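Local coordinates for hypothetical conserved protein (Geobacillus kaustophilus, PDB 2QYH) that is of unknown function but belongs to the haloacid dehalogenase-like hydrolases and may be a magnesium-dependent phosphatase, at residues 30-34 / 35-39; 186-189 / 190-194. All coordinates share one frame; numbering follows the deposited sequence.

Interaction 1 of 2, residues 30-34 / 35-39; sequences RRLKQ and SGVYV
A Schellman motif, here formed by L32 and K33 with G36 and V37, ends helix 23-34 and turns the chain into strand 38-42, the second strand of a beta-alpha-beta unit in the Rossmann-like core. V37 N reaches back to L32 O (3.0 Å) and G36 N to K33 O (3.0 Å); G36 itself adopts a positive phi of 86°, where a side chain would press on the preceding carbonyl. The first of these bonds closes the wider loop, the second the tighter one inside it. One residue earlier, S35 N still donates helix-fashion to R31 O at 3.1 Å.

Beneath the polar turn lies an apolar seam. L32 and V39 cross at about a right angle, with V39 CG2 resting 3.8 Å from L32 CB and 3.9 Å from L32 CD1. V39 CB is directed at the helix, and its CG1 stands anti to the backbone N (chi1 177°), which leaves CG2 as the branch that touches L32. V6 of strand 5-8 adjoins both L32 and V37 and continues the seam into the sheet. On the outer side, a water takes a hydrogen bond from R31 NH2 (2.8 Å) and is linked weakly to S35 OG.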
ATOM      1  N   ARG D  30      17.113   4.959  -6.698  1.00 25.69           N
ATOM      2  CA  ARG D  30      17.337   6.354  -7.043  1.00 26.69           C
ATOM      3  C   ARG D  30      18.499   6.466  -8.028  1.00 26.69           C
ATOM      4  O   ARG D  30      18.366   7.081  -9.080  1.00 27.69           O
ATOM      5  CB  ARG D  30      17.642   7.167  -5.784  1.00 41.82           C
ATOM      6  CG  ARG D  30      18.247   8.517  -6.067  1.00 42.82           C
ATOM      7  CD  ARG D  30      18.666   9.221  -4.796  1.00 47.82           C
ATOM      8  NE  ARG D  30      19.477  10.394  -5.098  1.00 52.82           N
ATOM      9  CZ  ARG D  30      20.789  10.375  -5.297  1.00 54.82           C
ATOM     10  NH1 ARG D  30      21.426  11.501  -5.576  1.00 57.82           N
ATOM     11  NH2 ARG D  30      21.470   9.241  -5.191  1.00 54.82           N
ATOM     12  N   ARG D  31      19.630   5.854  -7.680  1.00 29.30           N
ATOM     13  CA  ARG D  31      20.823   5.873  -8.517  1.00 29.30           C
ATOM     14  C   ARG D  31      20.562   5.284  -9.898  1.00 29.30           C
ATOM     15  O   ARG D  31      21.006   5.846 -10.900  1.00 29.30           O
ATOM     16  CB  ARG D  31      21.969   5.111  -7.834  1.00 35.47           C
ATOM     17  CG  ARG D  31      22.571   5.814  -6.620  1.00 36.47           C
ATOM     18  CD  ARG D  31      23.233   7.112  -7.033  1.00 39.47           C
ATOM     19  NE  ARG D  31      24.282   6.874  -8.022  1.00 42.47           N
ATOM     20  CZ  ARG D  31      25.507   6.444  -7.729  1.00 42.47           C
ATOM     21  NH1 ARG D  31      25.852   6.208  -6.468  1.00 40.47           N
ATOM     22  NH2 ARG D  31      26.384   6.234  -8.704  1.00 41.47           N
ATOM     23  N   LEU D  32      19.846   4.159  -9.961  1.00 27.84           N
ATOM     24  CA  LEU D  32      19.546   3.547 -11.252  1.00 27.84           C
ATOM     25  C   LEU D  32      18.751   4.490 -12.158  1.00 27.84           C
ATOM     26  O   LEU D  32      19.110   4.695 -13.320  1.00 27.84           O
ATOM     27  CB  LEU D  32      18.765   2.250 -11.066  1.00 26.52           C
ATOM     28  CG  LEU D  32      19.515   1.039 -10.508  1.00 26.52           C
ATOM     29  CD1 LEU D  32      18.578  -0.150 -10.460  1.00 24.52           C
ATOM     30  CD2 LEU D  32      20.717   0.718 -11.387  1.00 25.52           C
ATOM     31  N   LYS D  33      17.668   5.059 -11.629  1.00 27.76           N
ATOM     32  CA  LYS D  33      16.835   5.984 -12.397  1.00 27.76           C
ATOM     33  C   LYS D  33      17.650   7.179 -12.892  1.00 27.76           C
ATOM     34  O   LYS D  33      17.523   7.608 -14.032  1.00 27.76           O
ATOM     35  CB  LYS D  33      15.669   6.473 -11.542  1.00 30.30           C
ATOM     36  CG  LYS D  33      14.535   5.476 -11.400  1.00 32.30           C
ATOM     37  CD  LYS D  33      13.758   5.716 -10.118  1.00 36.30           C
ATOM     38  CE  LYS D  33      12.270   5.506 -10.315  1.00 41.30           C
ATOM     39  NZ  LYS D  33      11.650   6.663 -11.039  1.00 45.30           N
ATOM     40  N   GLN D  34      18.490   7.703 -12.020  1.00 32.59           N
ATOM     41  CA  GLN D  34      19.334   8.835 -12.351  1.00 33.59           C
ATOM     42  C   GLN D  34      20.217   8.528 -13.575  1.00 33.59           C
ATOM     43  O   GLN D  34      20.456   9.396 -14.421  1.00 33.59           O
ATOM     44  CB  GLN D  34      20.199   9.153 -11.137  1.00 34.88           C
ATOM     45  CG  GLN D  34      20.762  10.538 -11.079  1.00 36.88           C
ATOM     46  CD  GLN D  34      21.447  10.794  -9.751  1.00 40.88           C
ATOM     47  OE1 GLN D  34      22.410  10.107  -9.397  1.00 37.88           O
ATOM     48  NE2 GLN D  34      20.946  11.775  -9.000  1.00 41.88           N
ATOM     49  N   SER D  35      20.691   7.285 -13.655  1.00 30.26           N
ATOM     50  CA  SER D  35      21.551   6.824 -14.740  1.00 29.26           C
ATOM     51  C   SER D  35      20.802   6.460 -16.015  1.00 28.26           C
ATOM     52  O   SER D  35      21.416   6.068 -17.005  1.00 29.26           O
ATOM     53  CB  SER D  35      22.354   5.603 -14.289  1.00 38.94           C
ATOM     54  OG  SER D  35      23.362   5.955 -13.362  1.00 38.94           O
ATOM     55  N   GLY D  36      19.480   6.560 -15.991  1.00 23.39           N
ATOM     56  CA  GLY D  36      18.708   6.234 -17.177  1.00 22.39           C
ATOM     57  C   GLY D  36      18.378   4.760 -17.292  1.00 20.39           C
ATOM     58  O   GLY D  36      17.928   4.295 -18.350  1.00 20.39           O
ATOM     59  N   VAL D  37      18.608   4.013 -16.211  1.00 25.51           N
ATOM     60  CA  VAL D  37      18.309   2.584 -16.203  1.00 24.51           C
ATOM     61  C   VAL D  37      16.860   2.402 -15.752  1.00 24.51           C
ATOM     62  O   VAL D  37      16.437   2.989 -14.763  1.00 24.51           O
ATOM     63  CB  VAL D  37      19.260   1.808 -15.247  1.00 20.48           C
ATOM     64  CG1 VAL D  37      18.890   0.327 -15.205  1.00 19.48           C
ATOM     65  CG2 VAL D  37      20.686   1.958 -15.710  1.00 18.48           C
ATOM     66  N   TYR D  38      16.094   1.614 -16.495  1.00 23.26           N
ATOM     67  CA  TYR D  38      14.707   1.380 -16.144  1.00 24.26           C
ATOM     68  C   TYR D  38      14.590   0.446 -14.947  1.00 24.26           C
ATOM     69  O   TYR D  38      15.320  -0.542 -14.839  1.00 25.26           O
ATOM     70  CB  TYR D  38      13.945   0.792 -17.333  1.00 26.65           C
ATOM     71  CG  TYR D  38      13.715   1.774 -18.460  1.00 26.65           C
ATOM     72  CD1 TYR D  38      13.367   3.102 -18.190  1.00 26.65           C
ATOM     73  CD2 TYR D  38      13.828   1.378 -19.798  1.00 25.65           C
ATOM     74  CE1 TYR D  38      13.138   4.014 -19.230  1.00 26.65           C
ATOM     75  CE2 TYR D  38      13.600   2.279 -20.840  1.00 25.65           C
ATOM     76  CZ  TYR D  38      13.257   3.598 -20.547  1.00 26.65           C
ATOM     77  OH  TYR D  38      13.030   4.491 -21.561  1.00 26.65           O
ATOM     78  N   VAL D  39      13.673   0.771 -14.044  1.00 21.51           N
ATOM     79  CA  VAL D  39      13.439  -0.030 -12.856  1.00 21.51           C
ATOM     80  C   VAL D  39      11.997  -0.500 -12.866  1.00 21.51           C
ATOM     81  O   VAL D  39      11.065   0.304 -12.972  1.00 21.51           O
ATOM     82  CB  VAL D  39      13.680   0.782 -11.582  1.00 21.78           C
ATOM     83  CG1 VAL D  39      13.355  -0.058 -10.356  1.00 23.78           C
ATOM     84  CG2 VAL D  39      15.122   1.244 -11.543  1.00 22.78           C
TER
HETATM   85  O   HOH W   1      25.908   5.264 -11.313  1.00 43.36           O

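Interaction 2 of 2, residues 186-189 / 190-194; sequences EGIR and MMIEK
The R189 guanidinium has an acidic oxygen over one face, E193 OE2, which lies 3.5 Å above it, offset toward the rim; in the model E186 OE1 lies over the opposite face, though the placing of that carboxylate is less sure, while E186 O sits at the edge in the plane. The R189 and E193 side chains run side by side in the same direction, their flat ends turned 67° to each other. R189 NE is 3.5 Å from E193 OE2, a salt bridge of charges alone, because no N-H points at that oxygen. E186 completes a salt-bridge network, although its carboxylate is modelled too near the guanidinium for their exact distance to be trusted. With CG anti to the backbone N (chi1 -173°), the arginine chain leaves the helix and then bends at chi3, bringing its head between the two acids.

This spacing of three and four residues is that of one flank of helix 184-195, which packs on the core sheet. M191 N donates to G187 O at 3.1 Å and I192 N to I188 O at 3.2 Å. Replacing R189 with an alanine would probably leave E186 and E193 as like charges with no cation between them. On another flank, I188 CG2 meets I192 CG2 at 4.4 Å. The side chain of M191, a selenomethionine, packs against F7, V70, F72 and L77 of the sheet.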
ATOM      1  N   GLU D 186       7.578 -14.311 -19.068  1.00 35.20           N
ATOM      2  CA  GLU D 186       6.969 -14.085 -20.373  1.00 35.20           C
ATOM      3  C   GLU D 186       6.574 -12.616 -20.481  1.00 34.20           C
ATOM      4  O   GLU D 186       6.728 -11.995 -21.535  1.00 34.20           O
ATOM      5  CB  GLU D 186       5.735 -14.977 -20.526  1.00 44.10           C
ATOM      6  CG  GLU D 186       5.091 -14.957 -21.902  1.00 48.10           C
ATOM      7  CD  GLU D 186       6.054 -15.328 -23.020  1.00 54.10           C
ATOM      8  OE1 GLU D 186       7.042 -16.057 -22.754  1.00 54.10           O
ATOM      9  OE2 GLU D 186       5.808 -14.900 -24.168  1.00 57.10           O
ATOM     10  N   GLY D 187       6.060 -12.072 -19.382  1.00 34.51           N
ATOM     11  CA  GLY D 187       5.666 -10.677 -19.362  1.00 33.51           C
ATOM     12  C   GLY D 187       6.898  -9.810 -19.535  1.00 33.51           C
ATOM     13  O   GLY D 187       6.848  -8.764 -20.178  1.00 34.51           O
ATOM     14  N   ILE D 188       8.007 -10.256 -18.947  1.00 27.87           N
ATOM     15  CA  ILE D 188       9.279  -9.554 -19.038  1.00 26.87           C
ATOM     16  C   ILE D 188       9.773  -9.600 -20.474  1.00 27.87           C
ATOM     17  O   ILE D 188      10.433  -8.671 -20.943  1.00 27.87           O
ATOM     18  CB  ILE D 188      10.341 -10.200 -18.101  1.00 20.86           C
ATOM     19  CG1 ILE D 188      10.024  -9.836 -16.650  1.00 19.86           C
ATOM     20  CG2 ILE D 188      11.737  -9.715 -18.444  1.00 19.86           C
ATOM     21  CD1 ILE D 188      10.929 -10.463 -15.646  1.00 14.86           C
ATOM     22  N   ARG D 189       9.443 -10.675 -21.180  1.00 34.27           N
ATOM     23  CA  ARG D 189       9.878 -10.803 -22.562  1.00 36.27           C
ATOM     24  C   ARG D 189       9.275  -9.739 -23.483  1.00 36.27           C
ATOM     25  O   ARG D 189       9.989  -9.196 -24.322  1.00 36.27           O
ATOM     26  CB  ARG D 189       9.572 -12.194 -23.110  1.00 46.20           C
ATOM     27  CG  ARG D 189      10.154 -12.421 -24.495  1.00 48.20           C
ATOM     28  CD  ARG D 189      10.112 -13.887 -24.869  1.00 49.20           C
ATOM     29  NE  ARG D 189       9.158 -14.187 -25.932  1.00 57.20           N
ATOM     30  CZ  ARG D 189       7.868 -13.869 -25.903  1.00 61.20           C
ATOM     31  NH1 ARG D 189       7.363 -13.225 -24.862  1.00 63.20           N
ATOM     32  NH2 ARG D 189       7.076 -14.215 -26.906  1.00 62.20           N
HETATM   33  N   MSE D 190       7.984  -9.429 -23.353  1.00 36.85           N
HETATM   34  CA  MSE D 190       7.431  -8.394 -24.230  1.00 36.85           C
HETATM   35  C   MSE D 190       7.661  -7.000 -23.727  1.00 36.85           C
HETATM   36  O   MSE D 190       7.625  -6.047 -24.498  1.00 55.95           O
HETATM   37  CB  MSE D 190       5.943  -8.551 -24.478  1.00 91.30           C
HETATM   38  CG  MSE D 190       5.277  -9.601 -23.689  1.00 91.30           C
HETATM   39 SE   MSE D 190       4.100 -10.482 -24.908  1.00 91.30          SE
HETATM   40  CE  MSE D 190       4.680  -9.748 -26.606  1.00 91.30           C
HETATM   41  N   MSE D 191       7.857  -6.868 -22.425  1.00 28.24           N
HETATM   42  CA  MSE D 191       8.148  -5.562 -21.899  1.00 28.24           C
HETATM   43  C   MSE D 191       9.405  -5.135 -22.667  1.00 28.24           C
HETATM   44  O   MSE D 191       9.429  -4.069 -23.295  1.00 35.80           O
HETATM   45  CB  MSE D 191       8.451  -5.639 -20.411  1.00 64.86           C
HETATM   46  CG  MSE D 191       9.192  -4.425 -19.897  1.00 64.86           C
HETATM   47 SE   MSE D 191       8.117  -3.252 -18.830  1.00 64.86          SE
HETATM   48  CE  MSE D 191       7.392  -2.138 -20.216  1.00 64.86           C
ATOM     49  N   ILE D 192      10.430  -5.996 -22.652  1.00 24.67           N
ATOM     50  CA  ILE D 192      11.687  -5.684 -23.323  1.00 24.67           C
ATOM     51  C   ILE D 192      11.605  -5.711 -24.843  1.00 24.67           C
ATOM     52  O   ILE D 192      12.394  -5.050 -25.526  1.00 24.67           O
ATOM     53  CB  ILE D 192      12.839  -6.606 -22.847  1.00 23.93           C
ATOM     54  CG1 ILE D 192      12.619  -8.040 -23.334  1.00 22.93           C
ATOM     55  CG2 ILE D 192      12.929  -6.563 -21.324  1.00 23.93           C
ATOM     56  CD1 ILE D 192      13.730  -8.990 -22.957  1.00 22.93           C
ATOM     57  N   GLU D 193      10.657  -6.466 -25.381  1.00 29.56           N
ATOM     58  CA  GLU D 193      10.484  -6.523 -26.823  1.00 31.56           C
ATOM     59  C   GLU D 193       9.903  -5.186 -27.260  1.00 30.56           C
ATOM     60  O   GLU D 193      10.407  -4.556 -28.185  1.00 30.56           O
ATOM     61  CB  GLU D 193       9.539  -7.655 -27.199  1.00 57.30           C
ATOM     62  CG  GLU D 193      10.235  -8.858 -27.792  1.00 59.30           C
ATOM     63  CD  GLU D 193       9.291 -10.027 -28.011  1.00 60.30           C
ATOM     64  OE1 GLU D 193       8.150  -9.799 -28.485  1.00 63.30           O
ATOM     65  OE2 GLU D 193       9.698 -11.174 -27.716  1.00 65.30           O
ATOM     66  N   LYS D 194       8.855  -4.747 -26.569  1.00 34.68           N
ATOM     67  CA  LYS D 194       8.199  -3.486 -26.882  1.00 33.68           C
ATOM     68  C   LYS D 194       9.123  -2.298 -26.622  1.00 33.68           C
ATOM     69  O   LYS D 194       9.114  -1.326 -27.375  1.00 33.68           O
ATOM     70  CB  LYS D 194       6.920  -3.310 -26.047  1.00 36.34           C
ATOM     71  CG  LYS D 194       5.856  -4.394 -26.192  1.00 37.34           C
ATOM     72  CD  LYS D 194       5.302  -4.489 -27.602  1.00 42.34           C
ATOM     73  CE  LYS D 194       3.967  -5.235 -27.630  1.00 45.34           C
ATOM     74  NZ  LYS D 194       4.029  -6.590 -27.012  1.00 46.34           N
TER

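In the fold
Read from the N terminus, the chain runs through strand 5-8 and helix 23-34 before interaction 1 closes a short turn into strand 38-42, parallel to and beside 5-8. Strands 62-64, 69-72 and 75-79 then extend the sheet, and a second, five-stranded antiparallel sheet is built before the chain returns as helix 184-195. Interaction 2 lies within that helix, ahead of strand 202-206 on the other side of 5-8. The two contacts are in series, neither nested nor crossing, with centres 19 Å apart. They share strand 5-8, from which V6 and F8 meet interaction 1 and F7 meets interaction 2; F72 touches both Y38 and M191.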